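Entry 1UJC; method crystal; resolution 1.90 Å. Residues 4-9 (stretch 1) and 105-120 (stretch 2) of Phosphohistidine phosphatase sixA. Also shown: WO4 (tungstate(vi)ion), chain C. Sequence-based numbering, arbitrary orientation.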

# COMPACT_ATOMS: atom_id res chain seq x y z
N PHE A 4 -5.83 -0.12 2.81
CA PHE A 4 -4.70 0.70 3.21
C PHE A 4 -3.67 0.69 2.09
O PHE A 4 -3.01 -0.32 1.85
N ILE A 5 -3.54 1.82 1.42
CA ILE A 5 -2.62 1.96 0.30
C ILE A 5 -1.30 2.54 0.78
O ILE A 5 -1.26 3.63 1.35
N MET A 6 -0.22 1.81 0.54
CA MET A 6 1.09 2.25 0.98
C MET A 6 2.15 2.33 -0.11
O MET A 6 2.23 1.48 -0.99
N ARG A 7 2.95 3.39 -0.06
CA ARG A 7 4.03 3.57 -1.02
C ARG A 7 5.25 2.90 -0.40
O ARG A 7 5.51 3.05 0.79
N HIS A 8 5.98 2.13 -1.20
CA HIS A 8 7.16 1.45 -0.72
C HIS A 8 8.08 2.45 -0.02
O HIS A 8 7.98 3.66 -0.25
N GLY A 9 8.96 1.95 0.84
CA GLY A 9 9.87 2.82 1.57
C GLY A 9 11.04 3.32 0.74
O GLY A 9 11.26 2.87 -0.38
N VAL A 105 -2.26 -2.59 0.66
CA VAL A 105 -1.69 -2.55 -0.70
C VAL A 105 -0.38 -1.78 -0.69
O VAL A 105 -0.35 -0.60 -0.35
N ILE A 106 0.71 -2.44 -1.08
CA ILE A 106 2.02 -1.80 -1.11
C ILE A 106 2.41 -1.63 -2.57
O ILE A 106 2.52 -2.61 -3.31
N SER A 107 2.63 -0.38 -2.98
CA SER A 107 2.95 -0.10 -4.38
C SER A 107 3.93 1.04 -4.60
O SER A 107 4.83 1.28 -3.80
N HIS A 108 3.75 1.75 -5.72
CA HIS A 108 4.64 2.85 -6.07
C HIS A 108 3.90 4.04 -6.66
O HIS A 108 2.70 3.98 -6.95
N LEU A 109 4.65 5.12 -6.84
CA LEU A 109 4.13 6.31 -7.49
C LEU A 109 4.28 5.88 -8.94
O LEU A 109 5.19 5.11 -9.27
N PRO A 110 3.41 6.35 -9.84
CA PRO A 110 2.30 7.27 -9.57
C PRO A 110 1.01 6.51 -9.28
O PRO A 110 -0.02 7.11 -8.96
N LEU A 111 1.08 5.19 -9.39
CA LEU A 111 -0.08 4.32 -9.17
C LEU A 111 -0.85 4.57 -7.87
O LEU A 111 -2.07 4.66 -7.89
N VAL A 112 -0.14 4.68 -6.75
CA VAL A 112 -0.79 4.88 -5.47
C VAL A 112 -1.69 6.11 -5.45
O VAL A 112 -2.80 6.08 -4.91
N GLY A 113 -1.22 7.20 -6.06
CA GLY A 113 -2.02 8.41 -6.11
C GLY A 113 -3.28 8.22 -6.95
O GLY A 113 -4.38 8.55 -6.51
N TYR A 114 -3.10 7.68 -8.16
CA TYR A 114 -4.22 7.45 -9.07
C TYR A 114 -5.21 6.44 -8.51
O TYR A 114 -6.42 6.54 -8.74
N LEU A 115 -4.70 5.46 -7.77
CA LEU A 115 -5.55 4.43 -7.18
C LEU A 115 -6.58 5.04 -6.25
O LEU A 115 -7.75 4.68 -6.30
N VAL A 116 -6.14 5.96 -5.38
CA VAL A 116 -7.06 6.61 -4.46
C VAL A 116 -8.15 7.37 -5.22
O VAL A 116 -9.32 7.27 -4.87
N ALA A 117 -7.75 8.11 -6.24
CA ALA A 117 -8.71 8.88 -7.04
C ALA A 117 -9.68 7.94 -7.75
O ALA A 117 -10.89 8.15 -7.72
N GLU A 118 -9.13 6.91 -8.38
CA GLU A 118 -9.94 5.91 -9.09
C GLU A 118 -10.98 5.28 -8.16
O GLU A 118 -12.12 5.07 -8.55
N LEU A 119 -10.57 4.99 -6.93
CA LEU A 119 -11.47 4.38 -5.95
C LEU A 119 -12.43 5.38 -5.32
O LEU A 119 -13.58 5.05 -5.00
N CYS A 120 -11.97 6.62 -5.15
CA CYS A 120 -12.78 7.64 -4.49
C CYS A 120 -13.24 8.81 -5.35
O CYS A 120 -12.43 9.65 -5.76

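The tungstate ion sits where the two strands end, and both stretches hold it. His8 NE2 binds the tungsten atom W of WO4 directly, at 2.5 Å. Three hydrogen bonds surround this link. His108 ND1 donates to WO4 O2 at 2.8 Å. The backbone Leu109 N donates to WO4 O1 at 3.0 Å, and Arg7 NE donates to the same O1 at 3.1 Å. O1 therefore joins the end of one strand to the loop after the other. In a phosphohistidine phosphatase, a tungstate held this way plausibly mimics bound phosphate.

His8 has chi1 p. Its other ring nitrogen, ND1, donates to Gly9 O at 2.7 Å, which helps fix the ring with NE2 facing the tungsten. His108 has chi1 m, at -35°. The two imidazoles meet obliquely, with planes at 60° and His8 CD2 3.3 Å from His108 ND1. His108 NE2 is hydrogen-bonded elsewhere in the structure.

Arg7 is extended, with chi1 to chi3 all t. This reach brings NE to the ion. Leu109 CD1 lies over one face of the guanidinium, 2.9 Å from Arg7 NH2, a very short approach. Leu109 is m, t. WO4 O1 lies at the guanidinium edge, near its plane.

Behind the site, strands 4-7 and 105-107 run parallel. Four backbone hydrogen bonds join the stretches: Val105 N to Phe4 O (2.7 Å), Met6 N to Val105 O (2.6 Å), Ser107 N to Met6 O (2.8 Å) and His8 N to Ser107 O (3.0 Å). The last continues the ladder to the residue that binds tungsten.

Side chains alternate across this sheet. Ile5, Arg7, Val105 and Ser107 share one face; Met6 and Ile106 share the other. Helix 111-119 packs on the Ile5 face. It runs nearly antiparallel to strand 4-7, at 160°.

Ile5 is the centre of the apolar packing and has the largest area covered by the other stretch, 118 Å². It is m, t. Its CD1 reaches Leu115 CD2 and Val116 CG2, each at 3.7 Å, and Leu119 CD1 at 4.0 Å. Its CG2 meets Val112 CG1 at 4.0 Å. Val112 (m), Leu115 (t, p) and Leu119 (m, t) point toward the strand; Val116 (t) points sideways.

On the other face the contact is lighter. Met6 CB lies 4.3 Å from Ile106 CG1. Met6 is t throughout, and its end leads away from stretch 2. Ile106 is m, t. The end of Phe4 (chi1 m) also leads away.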

# COMPACT_ATOMS: atom_id res chain seq x y z
CB PHE A 4 -4.07 0.17 4.50
CG PHE A 4 -5.02 0.17 5.67
CD1 PHE A 4 -5.77 -0.96 5.97
CD2 PHE A 4 -5.17 1.30 6.46
CE1 PHE A 4 -6.66 -0.96 7.04
CE2 PHE A 4 -6.06 1.31 7.53
CZ PHE A 4 -6.80 0.18 7.82
CB ILE A 5 -3.23 2.87 -0.78
CG1 ILE A 5 -4.59 2.30 -1.20
CG2 ILE A 5 -2.29 2.97 -1.97
CD1 ILE A 5 -5.37 3.17 -2.15
CB MET A 6 1.58 1.31 2.10
CG MET A 6 2.97 1.60 2.64
SD MET A 6 3.35 0.50 4.02
CE MET A 6 4.57 1.48 4.94
CB ARG A 7 4.33 5.06 -1.24
CG ARG A 7 5.49 5.31 -2.18
CD ARG A 7 5.77 6.79 -2.31
NE ARG A 7 6.87 7.04 -3.24
CZ ARG A 7 7.50 8.21 -3.36
NH1 ARG A 7 7.14 9.23 -2.60
NH2 ARG A 7 8.49 8.34 -4.23
CB HIS A 8 7.90 0.81 -1.90
CG HIS A 8 8.53 1.81 -2.81
ND1 HIS A 8 9.66 2.52 -2.47
CD2 HIS A 8 8.16 2.26 -4.04
CE1 HIS A 8 9.96 3.36 -3.44
NE2 HIS A 8 9.07 3.23 -4.40
CB VAL A 105 -2.66 -1.85 -1.68
CG1 VAL A 105 -2.08 -1.87 -3.10
CG2 VAL A 105 -4.02 -2.53 -1.65
CB ILE A 106 3.07 -2.65 -0.37
CG1 ILE A 106 2.69 -2.75 1.11
CG2 ILE A 106 4.44 -2.02 -0.51
CD1 ILE A 106 3.64 -3.61 1.94
CB SER A 107 1.65 0.17 -5.14
OG SER A 107 1.85 0.21 -6.54
CB HIS A 108 5.66 2.42 -7.13
CG HIS A 108 6.14 1.01 -7.00
ND1 HIS A 108 7.48 0.69 -6.84
CD2 HIS A 108 5.48 -0.17 -7.06
CE1 HIS A 108 7.61 -0.62 -6.82
NE2 HIS A 108 6.42 -1.17 -6.95
CB LEU A 109 5.03 7.53 -7.27
CG LEU A 109 5.28 8.14 -5.89
CD1 LEU A 109 6.33 9.22 -6.03
CD2 LEU A 109 3.99 8.70 -5.33
CB PRO A 110 2.22 8.07 -10.86
CG PRO A 110 2.44 6.99 -11.88
CD PRO A 110 3.58 6.16 -11.29
CB LEU A 111 0.34 2.85 -9.25
CG LEU A 111 -0.74 1.80 -8.99
CD1 LEU A 111 -2.03 2.17 -9.69
CD2 LEU A 111 -0.24 0.44 -9.46
CB VAL A 112 0.24 4.98 -4.32
CG1 VAL A 112 0.95 3.64 -4.16
CG2 VAL A 112 1.24 6.09 -4.59
CB TYR A 114 -3.73 6.94 -10.43
CG TYR A 114 -2.74 7.84 -11.13
CD1 TYR A 114 -2.97 9.21 -11.26
CD2 TYR A 114 -1.57 7.32 -11.68
CE1 TYR A 114 -2.06 10.03 -11.92
CE2 TYR A 114 -0.66 8.13 -12.34
CZ TYR A 114 -0.91 9.49 -12.46
OH TYR A 114 -0.01 10.29 -13.14
CB LEU A 115 -4.70 3.40 -6.43
CG LEU A 115 -5.46 2.22 -5.82
CD1 LEU A 115 -6.27 1.51 -6.89
CD2 LEU A 115 -4.48 1.27 -5.18
CB VAL A 116 -6.32 7.61 -3.53
CG1 VAL A 116 -7.34 8.39 -2.70
CG2 VAL A 116 -5.37 6.87 -2.62
CB ALA A 117 -7.98 9.74 -8.07
CB GLU A 118 -9.02 4.82 -9.65
CG GLU A 118 -9.72 3.59 -10.21
CD GLU A 118 -10.51 3.86 -11.46
OE1 GLU A 118 -10.23 4.87 -12.13
OE2 GLU A 118 -11.40 3.04 -11.80
CB LEU A 119 -10.66 3.71 -4.84
CG LEU A 119 -9.67 2.61 -5.23
CD1 LEU A 119 -8.80 2.28 -4.03
CD2 LEU A 119 -10.41 1.38 -5.71
CB CYS A 120 -12.02 8.19 -3.28
SG CYS A 120 -11.40 6.91 -2.18
W WO4 C . 8.89 4.74 -6.36
O1 WO4 C . 7.37 5.09 -5.59
O2 WO4 C . 8.92 3.09 -6.87
O3 WO4 C . 10.22 5.18 -5.35
O4 WO4 C . 9.01 5.71 -7.79